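Alpha-1,3-glucanase (Paenibacillus glycanilyticus, PDB 6K0P) probably hydrolyses alpha-1,3-glucan, as a bacterial glycoside hydrolase of family 87, and binds alpha-1,3-linked glucose units at several sites. Local coordinates at residues V89-D94 against G99-S104; L135-Q140 against V303-C308; L169-N174 against R324-F329. The protein carries 1 engineered substitution. All coordinates share one frame; numbering follows the deposited sequence. Where two conformers were deposited one is given.

Interaction 1 of 3, residues V89-D94 against G99-S104; sequences VSIYAD and GKFNVS. With GLC (alpha-D-glucopyranose), chain D.
V89 and F101 face each other as a hydrogen-bonded antiparallel pair. F101 N donates to V89 O at 2.8 Å, and the return bond from V89 N to F101 O is weak. I91 and G99 form the next such pair. There I91 N reaches G99 O at 3.0 Å from above the carbonyl plane, while the bond from G99 N to I91 O is weak. S90 and K100 sit between them as a non-hydrogen-bonded pair. These pairs belong to the beta hairpin of strands 86-93 and 96-104, at the edge of a four-stranded antiparallel sheet in the D1 region.

The apolar contacts lie on the face that carries V89, I91 and F101. V89 CG1 meets F101 CB and V103 CG1, both at 4.0 Å. I91 CB and CD1 approach F101 CE2, each at 3.9 Å. L77 and A139 also touch the F101 side chain from neighbouring strands.

The other face is polar. K100 bends at its last torsion (chi4 -80°), which brings NZ within 2.8 Å of S90 OG. D161 takes part as well: its carboxylate forms a salt bridge with K100 NZ and a hydrogen bond with S90 OG.

N102 reaches the bound glycan, and S104 lines the same pocket. The O2 hydroxyl of the chain D glucose gives N102 OD1 a weak hydrogen bond at 3.1 Å, and K106 NZ also holds this sugar.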
loop_
_atom_site.group_PDB
_atom_site.type_symbol
_atom_site.label_atom_id
_atom_site.label_comp_id
_atom_site.label_asym_id
_atom_site.label_seq_id
_atom_site.Cartn_x
_atom_site.Cartn_y
_atom_site.Cartn_z
ATOM N N VAL A 89 6.113 -7.419 -24.169
ATOM C CA VAL A 89 4.889 -6.984 -24.826
ATOM C C VAL A 89 5.199 -5.626 -25.441
ATOM O O VAL A 89 6.068 -4.894 -24.956
ATOM C CB VAL A 89 3.671 -6.962 -23.867
ATOM C CG1 VAL A 89 3.786 -5.824 -22.854
ATOM C CG2 VAL A 89 2.360 -6.868 -24.654
ATOM N N SER A 90 4.518 -5.297 -26.531
ATOM C CA SER A 90 4.915 -4.161 -27.347
ATOM C C SER A 90 4.122 -2.902 -27.028
ATOM O O SER A 90 2.953 -2.960 -26.630
ATOM C CB SER A 90 4.753 -4.493 -28.820
ATOM O OG SER A 90 5.567 -5.597 -29.148
ATOM N N ILE A 91 4.770 -1.748 -27.217
ATOM C CA ILE A 91 4.131 -0.451 -27.025
ATOM C C ILE A 91 4.198 0.340 -28.322
ATOM O O ILE A 91 5.243 0.369 -28.989
ATOM C CB ILE A 91 4.715 0.340 -25.833
ATOM C CG1 ILE A 91 3.972 1.668 -25.651
ATOM C CG2 ILE A 91 6.221 0.581 -26.000
ATOM C CD1 ILE A 91 4.325 2.395 -24.336
ATOM N N TYR A 92 3.072 0.952 -28.682
ATOM C CA TYR A 92 2.919 1.759 -29.884
ATOM C C TYR A 92 2.442 3.152 -29.493
ATOM O O TYR A 92 1.678 3.318 -28.534
ATOM C CB TYR A 92 1.828 1.165 -30.786
ATOM C CG TYR A 92 2.199 -0.094 -31.531
ATOM C CD1 TYR A 92 2.434 -1.288 -30.859
ATOM C CD2 TYR A 92 2.281 -0.097 -32.916
ATOM C CE1 TYR A 92 2.765 -2.446 -31.551
ATOM C CE2 TYR A 92 2.605 -1.240 -33.615
ATOM C CZ TYR A 92 2.850 -2.408 -32.933
ATOM O OH TYR A 92 3.171 -3.533 -33.646
ATOM N N ALA A 93 2.888 4.160 -30.255
ATOM C CA ALA A 93 2.402 5.529 -30.123
ATOM C C ALA A 93 1.806 5.939 -31.459
ATOM O O ALA A 93 2.503 5.929 -32.482
ATOM C CB ALA A 93 3.530 6.490 -29.733
ATOM N N ASP A 94 0.513 6.285 -31.446
ATOM C CA ASP A 94 -0.223 6.662 -32.655
ATOM C C ASP A 94 -0.017 5.653 -33.780
ATOM O O ASP A 94 0.160 6.007 -34.948
ATOM C CB ASP A 94 0.098 8.091 -33.092
ATOM C CG ASP A 94 -0.363 9.117 -32.085
ATOM O OD1 ASP A 94 -1.359 8.855 -31.372
ATOM O OD2 ASP A 94 0.270 10.189 -32.009
ATOM N N GLY A 99 8.598 0.291 -28.800
ATOM C CA GLY A 99 9.461 -0.449 -27.904
ATOM C C GLY A 99 8.768 -1.668 -27.338
ATOM O O GLY A 99 7.684 -2.069 -27.782
ATOM N N LYS A 100 9.425 -2.248 -26.341
ATOM C CA LYS A 100 8.954 -3.467 -25.703
ATOM C C LYS A 100 9.161 -3.352 -24.205
ATOM O O LYS A 100 10.238 -2.958 -23.751
ATOM C CB LYS A 100 9.684 -4.693 -26.261
ATOM C CG LYS A 100 9.246 -5.005 -27.701
ATOM C CD LYS A 100 9.726 -6.337 -28.213
ATOM C CE LYS A 100 9.319 -6.511 -29.665
ATOM N NZ LYS A 100 7.890 -6.932 -29.826
ATOM N N PHE A 101 8.116 -3.658 -23.442
ATOM C CA PHE A 101 8.262 -3.813 -22.004
ATOM C C PHE A 101 8.895 -5.166 -21.715
ATOM O O PHE A 101 8.597 -6.161 -22.384
ATOM C CB PHE A 101 6.892 -3.830 -21.332
ATOM C CG PHE A 101 6.220 -2.489 -21.243
ATOM C CD1 PHE A 101 6.452 -1.640 -20.164
ATOM C CD2 PHE A 101 5.331 -2.093 -22.224
ATOM C CE1 PHE A 101 5.813 -0.407 -20.084
ATOM C CE2 PHE A 101 4.683 -0.867 -22.148
ATOM C CZ PHE A 101 4.921 -0.030 -21.070
ATOM N N ASN A 102 9.734 -5.208 -20.683
ATOM C CA ASN A 102 10.257 -6.458 -20.141
ATOM C C ASN A 102 9.284 -6.908 -19.055
ATOM O O ASN A 102 9.248 -6.329 -17.962
ATOM C CB ASN A 102 11.661 -6.218 -19.581
ATOM C CG ASN A 102 12.287 -7.464 -18.958
ATOM O OD1 ASN A 102 11.621 -8.247 -18.281
ATOM N ND2 ASN A 102 13.581 -7.630 -19.161
ATOM N N VAL A 103 8.478 -7.921 -19.365
ATOM C CA VAL A 103 7.473 -8.442 -18.445
ATOM C C VAL A 103 7.976 -9.748 -17.855
ATOM O O VAL A 103 8.687 -10.522 -18.507
ATOM C CB VAL A 103 6.090 -8.609 -19.110
ATOM C CG1 VAL A 103 5.546 -7.250 -19.528
ATOM C CG2 VAL A 103 6.168 -9.541 -20.310
ATOM N N SER A 104 7.598 -10.001 -16.605
ATOM C CA SER A 104 8.155 -11.132 -15.878
ATOM C C SER A 104 7.279 -11.477 -14.690
ATOM O O SER A 104 6.673 -10.599 -14.078
ATOM C CB SER A 104 9.550 -10.790 -15.352
ATOM O OG SER A 104 10.093 -11.871 -14.622
HETATM C C1 GLC D . 14.397 -6.854 -15.450
HETATM C C2 GLC D . 13.287 -7.771 -14.949
HETATM C C3 GLC D . 13.378 -8.027 -13.451
HETATM C C4 GLC D . 14.773 -8.549 -13.165
HETATM C C5 GLC D . 15.817 -7.613 -13.750
HETATM C C6 GLC D . 17.201 -8.162 -13.428
HETATM O O2 GLC D . 12.029 -7.268 -15.349
HETATM O O3 GLC D . 12.477 -9.044 -13.151
HETATM O O4 GLC D . 15.033 -8.651 -11.773
HETATM O O5 GLC D . 15.628 -7.441 -15.149
HETATM O O6 GLC D . 17.425 -9.368 -14.139
#

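Interaction 2 of 3, residues L135-Q140 against V303-C308; sequences LYEDAQ and VEHFVC. With GLC (alpha-D-glucopyranose), chain B.
E137 and H305 meet through their side chains, for the two backbones stay well apart. The nearest CA atoms are those of D138 and E304, at 10.1 Å. Segment 135-140 runs into strand 137-143 of the D1 region. Segment 303-308 leaves strand 297-304 of the D2 region, whose parallel coils and Pec_lyase-like clan fit a right-handed beta-helix. The contact therefore joins the two parts of the catalytic domain.

H305 NE2 donates to E137 OE1 at 2.7 Å. The acceptor lies close to the imidazole plane, at the ring edge. The proton meets OE1 from above the carboxylate plane, and the two planes are 49° apart. E137 bends at chi2 (-69°), which folds its other oxygen, OE2, back to accept from D138 N at 2.8 Å. The carboxylate is thus held at both oxygens. F107 stacks on the H305 ring, and E304 CB lies over the centre of one ring face. With an alanine in place of E137, H305 NE2 and D138 N would probably both lose their acceptor, and the ring would be freer to turn.

D138, Q140 and E304 meet through water. D138 OD2 and E304 OE2 are 4.3 Å apart, and this crowding of acids is probably eased by R350, which forms a salt bridge with D138. W302 NE1 donates to E304 OE2, and N327 ND2 to E304 OE1. Beyond the acids, Q140 O accepts from O6 of the chain B glucose. Q140 NE2 donates hydrogen bonds to two waters. One is placed to donate to E137 OE2 and E304 OE1, though more acceptors lie in its reach than it has protons. The other is 2.7 Å from D138 OD2 and 2.6 Å from E304 OE2.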
loop_
_atom_site.group_PDB
_atom_site.type_symbol
_atom_site.label_atom_id
_atom_site.label_comp_id
_atom_site.label_asym_id
_atom_site.label_seq_id
_atom_site.Cartn_x
_atom_site.Cartn_y
_atom_site.Cartn_z
ATOM N N LEU A 135 -0.707 -12.331 -8.261
ATOM C CA LEU A 135 -0.448 -12.721 -9.640
ATOM C C LEU A 135 0.107 -11.594 -10.497
ATOM O O LEU A 135 0.716 -11.878 -11.533
ATOM C CB LEU A 135 -1.750 -13.212 -10.276
ATOM C CG LEU A 135 -2.476 -14.322 -9.515
ATOM C CD1 LEU A 135 -3.886 -14.494 -10.070
ATOM C CD2 LEU A 135 -1.697 -15.621 -9.640
ATOM N N TYR A 136 -0.099 -10.340 -10.101
ATOM C CA TYR A 136 0.290 -9.189 -10.907
ATOM C C TYR A 136 1.682 -8.687 -10.541
ATOM O O TYR A 136 2.145 -8.834 -9.409
ATOM C CB TYR A 136 -0.745 -8.060 -10.768
ATOM C CG TYR A 136 -1.969 -8.362 -11.593
ATOM C CD1 TYR A 136 -2.019 -8.004 -12.932
ATOM C CD2 TYR A 136 -3.043 -9.068 -11.062
ATOM C CE1 TYR A 136 -3.107 -8.330 -13.727
ATOM C CE2 TYR A 136 -4.148 -9.383 -11.849
ATOM C CZ TYR A 136 -4.170 -9.009 -13.177
ATOM O OH TYR A 136 -5.250 -9.317 -13.977
ATOM N N GLU A 137 2.355 -8.116 -11.534
ATOM C CA GLU A 137 3.620 -7.429 -11.316
ATOM C C GLU A 137 3.751 -6.330 -12.363
ATOM O O GLU A 137 2.846 -6.104 -13.175
ATOM C CB GLU A 137 4.801 -8.406 -11.303
ATOM C CG GLU A 137 5.436 -8.584 -9.919
ATOM C CD GLU A 137 6.167 -7.344 -9.441
ATOM O OE1 GLU A 137 6.329 -7.172 -8.216
ATOM O OE2 GLU A 137 6.609 -6.548 -10.299
ATOM N N ASP A 138 4.881 -5.625 -12.332
ATOM C CA ASP A 138 5.012 -4.383 -13.081
ATOM C C ASP A 138 6.200 -4.435 -14.029
ATOM O O ASP A 138 7.224 -5.068 -13.745
ATOM C CB ASP A 138 5.241 -3.187 -12.148
ATOM C CG ASP A 138 4.042 -2.856 -11.282
ATOM O OD1 ASP A 138 2.957 -3.479 -11.430
ATOM O OD2 ASP A 138 4.203 -1.950 -10.432
ATOM N N ALA A 139 6.066 -3.725 -15.145
ATOM C CA ALA A 139 7.175 -3.500 -16.066
ATOM C C ALA A 139 7.329 -2.003 -16.283
ATOM O O ALA A 139 6.339 -1.288 -16.470
ATOM C CB ALA A 139 6.910 -4.185 -17.411
ATOM N N GLN A 140 8.574 -1.527 -16.263
ATOM C CA GLN A 140 8.887 -0.105 -16.360
ATOM C C GLN A 140 9.625 0.175 -17.664
ATOM O O GLN A 140 10.535 -0.570 -18.042
ATOM C CB GLN A 140 9.777 0.337 -15.186
ATOM C CG GLN A 140 9.185 0.095 -13.792
ATOM C CD GLN A 140 9.276 -1.355 -13.335
ATOM O OE1 GLN A 140 10.179 -2.090 -13.730
ATOM N NE2 GLN A 140 8.314 -1.776 -12.518
ATOM N N VAL A 303 10.593 2.482 -4.106
ATOM C CA VAL A 303 11.142 1.249 -3.549
ATOM C C VAL A 303 10.213 0.092 -3.895
ATOM O O VAL A 303 8.988 0.215 -3.762
ATOM C CB VAL A 303 11.305 1.386 -2.019
ATOM C CG1 VAL A 303 11.843 0.123 -1.402
ATOM C CG2 VAL A 303 12.210 2.562 -1.693
ATOM N N GLU A 304 10.798 -1.027 -4.324
ATOM C CA GLU A 304 10.062 -2.242 -4.657
ATOM C C GLU A 304 10.811 -3.476 -4.185
ATOM O O GLU A 304 12.041 -3.481 -4.092
ATOM C CB GLU A 304 9.833 -2.410 -6.166
ATOM C CG GLU A 304 9.135 -1.214 -6.790
ATOM C CD GLU A 304 8.309 -1.550 -8.025
ATOM O OE1 GLU A 304 8.046 -2.749 -8.307
ATOM O OE2 GLU A 304 7.885 -0.593 -8.712
ATOM N N HIS A 305 10.051 -4.536 -3.901
ATOM C CA HIS A 305 10.629 -5.870 -3.702
ATOM C C HIS A 305 11.530 -5.931 -2.475
ATOM O O HIS A 305 12.539 -6.647 -2.464
ATOM C CB HIS A 305 11.310 -6.400 -4.969
ATOM C CG HIS A 305 10.426 -6.336 -6.171
ATOM N ND1 HIS A 305 10.885 -5.977 -7.421
ATOM C CD2 HIS A 305 9.099 -6.569 -6.305
ATOM C CE1 HIS A 305 9.874 -5.990 -8.274
ATOM N NE2 HIS A 305 8.780 -6.345 -7.623
ATOM N N PHE A 306 11.155 -5.168 -1.451
ATOM C CA PHE A 306 11.602 -5.350 -0.079
ATOM C C PHE A 306 10.431 -5.871 0.739
ATOM O O PHE A 306 9.293 -5.940 0.261
ATOM C CB PHE A 306 12.140 -4.028 0.499
ATOM C CG PHE A 306 13.454 -3.616 -0.104
ATOM C CD1 PHE A 306 13.495 -2.872 -1.280
ATOM C CD2 PHE A 306 14.651 -4.010 0.476
ATOM C CE1 PHE A 306 14.708 -2.509 -1.851
ATOM C CE2 PHE A 306 15.866 -3.650 -0.089
ATOM C CZ PHE A 306 15.896 -2.903 -1.255
ATOM N N VAL A 307 10.719 -6.255 1.982
ATOM C CA VAL A 307 9.635 -6.604 2.892
ATOM C C VAL A 307 8.857 -5.349 3.279
ATOM O O VAL A 307 7.624 -5.311 3.180
ATOM C CB VAL A 307 10.168 -7.391 4.104
ATOM C CG1 VAL A 307 9.016 -7.761 5.048
ATOM C CG2 VAL A 307 10.868 -8.661 3.623
ATOM N N CYS A 308 9.571 -4.280 3.653
ATOM C CA CYS A 308 8.954 -2.987 3.933
ATOM C C CYS A 308 9.869 -1.883 3.434
ATOM O O CYS A 308 11.069 -2.098 3.232
ATOM C CB CYS A 308 8.790 -2.720 5.441
ATOM S SG CYS A 308 8.052 -4.054 6.389
HETATM C C1 GLC B . 16.348 -2.491 -14.978
HETATM C C2 GLC B . 15.842 -3.886 -14.671
HETATM C C3 GLC B . 14.956 -4.526 -15.747
HETATM C C4 GLC B . 14.000 -3.493 -16.249
HETATM C C5 GLC B . 14.805 -2.351 -16.792
HETATM C C6 GLC B . 13.944 -1.298 -17.475
HETATM O O1 GLC B . 17.423 -2.575 -15.788
HETATM O O2 GLC B . 16.939 -4.696 -14.338
HETATM O O3 GLC B . 14.108 -5.456 -15.129
HETATM O O4 GLC B . 13.236 -4.050 -17.279
HETATM O O5 GLC B . 15.379 -1.743 -15.673
HETATM O O6 GLC B . 12.957 -0.736 -16.645
HETATM O O HOH W 1 8.182 -4.217 -10.562
HETATM O O HOH W 2 6.350 -0.282 -10.734
#

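Interaction 3 of 3, residues L169-N174 against R324-F329; sequences LLETEN and RIKNTF
E173 and R324 form the more closely matched half of this contact. The guanidinium grips the carboxylate end-on. NH1 bonds to E173 OE1 and NH2 to E173 OE2, each at 2.9 Å. Both oxygens are met on their syn sides and lie near the guanidinium plane. The bond from NH2 is almost straight, at 176°. The two flat groups are still twisted 31° against each other. R324 runs extended from CG to NE, and E173 is extended beyond CG, with CG anti to its backbone N (chi1 -168°). The two side chains therefore come at each other from opposite directions and span the gap between the two sheets. W240 NE1 adds a further hydrogen bond to E173 OE1.

The E171 and K326 half is looser and includes water. K326 NZ makes one short salt bridge, to E171 OE2 at 2.7 Å, again on the syn side; a long ion pair to E304 OE2 is weak. The K326 chain is bent at chi3, so NZ stands to one side of E171 OE2 instead of running into it. The other carboxylate oxygen, E171 OE1, accepts a hydrogen bond from a water at 2.9 Å. That water accepts from K326 NZ and R324 NH1, so it ties the two ion pairs together. It lies in the guanidinium plane, at the edge. All four side chains are buried, so the water is probably enclosed as well.

R350 forms a second salt bridge with E171 OE2, which probably balances the acid further. Strand 165-173 pairs here with strands 20-23 and 72-80 of the D1 region. Strand 319-326 lies between strands 297-304 and 343-350 in the D2 coils.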
loop_
_atom_site.group_PDB
_atom_site.type_symbol
_atom_site.label_atom_id
_atom_site.label_comp_id
_atom_site.label_asym_id
_atom_site.label_seq_id
_atom_site.Cartn_x
_atom_site.Cartn_y
_atom_site.Cartn_z
ATOM N N LEU A 169 -3.371 -2.046 -15.720
ATOM C CA LEU A 169 -3.365 -0.593 -15.749
ATOM C C LEU A 169 -2.043 -0.140 -16.344
ATOM O O LEU A 169 -1.085 -0.910 -16.450
ATOM C CB LEU A 169 -3.568 0.019 -14.346
ATOM C CG LEU A 169 -2.515 -0.257 -13.251
ATOM C CD1 LEU A 169 -1.237 0.583 -13.409
ATOM C CD2 LEU A 169 -3.091 -0.008 -11.866
ATOM N N LEU A 170 -1.999 1.140 -16.695
ATOM C CA LEU A 170 -0.800 1.799 -17.191
ATOM C C LEU A 170 -0.587 3.071 -16.387
ATOM O O LEU A 170 -1.506 3.888 -16.270
ATOM C CB LEU A 170 -0.994 2.148 -18.671
ATOM C CG LEU A 170 0.178 2.773 -19.431
ATOM C CD1 LEU A 170 1.264 1.727 -19.627
ATOM C CD2 LEU A 170 -0.309 3.334 -20.769
ATOM N N GLU A 171 0.612 3.233 -15.816
ATOM C CA GLU A 171 1.053 4.529 -15.309
ATOM C C GLU A 171 1.691 5.270 -16.464
ATOM O O GLU A 171 2.437 4.675 -17.247
ATOM C CB GLU A 171 2.148 4.395 -14.247
ATOM C CG GLU A 171 1.762 3.712 -12.978
ATOM C CD GLU A 171 2.928 3.646 -12.001
ATOM O OE1 GLU A 171 3.826 4.512 -12.062
ATOM O OE2 GLU A 171 2.959 2.733 -11.166
ATOM N N THR A 172 1.412 6.566 -16.569
ATOM C CA THR A 172 2.104 7.428 -17.525
ATOM C C THR A 172 2.722 8.606 -16.785
ATOM O O THR A 172 2.139 9.119 -15.830
ATOM C CB THR A 172 1.173 7.904 -18.655
ATOM O OG1 THR A 172 0.292 8.930 -18.177
ATOM C CG2 THR A 172 0.343 6.738 -19.179
ATOM N N GLU A 173 3.921 9.014 -17.202
ATOM C CA GLU A 173 4.634 10.070 -16.497
ATOM C C GLU A 173 5.517 10.822 -17.480
ATOM O O GLU A 173 6.103 10.226 -18.390
ATOM C CB GLU A 173 5.488 9.478 -15.360
ATOM C CG GLU A 173 6.047 10.515 -14.397
ATOM C CD GLU A 173 6.758 9.901 -13.201
ATOM O OE1 GLU A 173 6.590 8.685 -12.955
ATOM O OE2 GLU A 173 7.489 10.640 -12.514
ATOM N N ASN A 174 5.610 12.139 -17.289
ATOM C CA ASN A 174 6.567 12.972 -18.012
ATOM C C ASN A 174 7.744 13.220 -17.071
ATOM O O ASN A 174 7.686 14.086 -16.192
ATOM C CB ASN A 174 5.915 14.277 -18.453
ATOM C CG ASN A 174 6.835 15.117 -19.303
ATOM O OD1 ASN A 174 7.905 14.661 -19.706
ATOM N ND2 ASN A 174 6.419 16.350 -19.596
ATOM N N ARG A 324 7.151 6.441 -3.462
ATOM C CA ARG A 324 6.374 5.390 -4.114
ATOM C C ARG A 324 6.827 4.070 -3.526
ATOM O O ARG A 324 8.018 3.747 -3.576
ATOM C CB ARG A 324 6.632 5.365 -5.623
ATOM C CG ARG A 324 6.691 6.721 -6.253
ATOM C CD ARG A 324 7.092 6.644 -7.714
ATOM N NE ARG A 324 7.361 7.991 -8.175
ATOM C CZ ARG A 324 7.340 8.375 -9.442
ATOM N NH1 ARG A 324 7.077 7.495 -10.396
ATOM N NH2 ARG A 324 7.587 9.648 -9.746
ATOM N N ILE A 325 5.887 3.315 -2.969
ATOM C CA ILE A 325 6.168 2.035 -2.331
ATOM C C ILE A 325 5.350 1.007 -3.090
ATOM O O ILE A 325 4.122 0.997 -2.982
ATOM C CB ILE A 325 5.757 2.045 -0.856
ATOM C CG1 ILE A 325 6.384 3.238 -0.137
ATOM C CG2 ILE A 325 6.130 0.723 -0.194
ATOM C CD1 ILE A 325 5.697 3.555 1.180
ATOM N N LYS A 326 6.004 0.151 -3.866
ATOM C CA LYS A 326 5.254 -0.767 -4.712
ATOM C C LYS A 326 5.768 -2.190 -4.584
ATOM O O LYS A 326 6.977 -2.426 -4.511
ATOM C CB LYS A 326 5.270 -0.328 -6.185
ATOM C CG LYS A 326 4.432 0.929 -6.465
ATOM C CD LYS A 326 4.312 1.204 -7.973
ATOM C CE LYS A 326 5.405 2.129 -8.459
ATOM N NZ LYS A 326 5.365 2.242 -9.947
ATOM N N ASN A 327 4.831 -3.142 -4.551
ATOM C CA ASN A 327 5.157 -4.556 -4.673
ATOM C C ASN A 327 6.137 -4.994 -3.583
ATOM O O ASN A 327 7.218 -5.522 -3.844
ATOM C CB ASN A 327 5.636 -4.870 -6.096
ATOM C CG ASN A 327 4.732 -4.254 -7.145
ATOM O OD1 ASN A 327 3.510 -4.427 -7.096
ATOM N ND2 ASN A 327 5.316 -3.488 -8.066
ATOM N N THR A 328 5.738 -4.742 -2.340
ATOM C CA THR A 328 6.496 -5.195 -1.180
ATOM C C THR A 328 5.854 -6.448 -0.597
ATOM O O THR A 328 4.706 -6.799 -0.897
ATOM C CB THR A 328 6.591 -4.115 -0.093
ATOM O OG1 THR A 328 5.278 -3.790 0.386
ATOM C CG2 THR A 328 7.243 -2.840 -0.630
ATOM N N PHE A 329 6.608 -7.128 0.258
ATOM C CA PHE A 329 6.137 -8.404 0.778
ATOM C C PHE A 329 5.489 -8.314 2.148
ATOM O O PHE A 329 4.874 -9.292 2.588
ATOM C CB PHE A 329 7.240 -9.464 0.679
ATOM C CG PHE A 329 7.529 -9.824 -0.744
ATOM C CD1 PHE A 329 6.796 -10.819 -1.378
ATOM C CD2 PHE A 329 8.440 -9.091 -1.484
ATOM C CE1 PHE A 329 7.012 -11.114 -2.711
ATOM C CE2 PHE A 329 8.662 -9.380 -2.825
ATOM C CZ PHE A 329 7.944 -10.393 -3.433
HETATM O O HOH W 3 6.417 4.720 -10.794
#

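Along the chain, interaction 1 closes first. Interactions 2 and 3 then cross, since their segments alternate: 135-140, 169-174, 303-308, 324-329. Both join the D1 region to the D2 coils, and their centres are about 8 Å apart. Their D2 strands, 297-304 and 319-326, are neighbours, and V303 N is probably hydrogen-bonded to R324 O. Interaction 1 stays within D1. Its centre is about 18 Å from that of interaction 2, which it touches where F101, N102 and V103 pack on A139. N102 and Q140 belong to one glycan pocket, so interactions 1 and 2 bring this sugar site close to the D1-D2 junction.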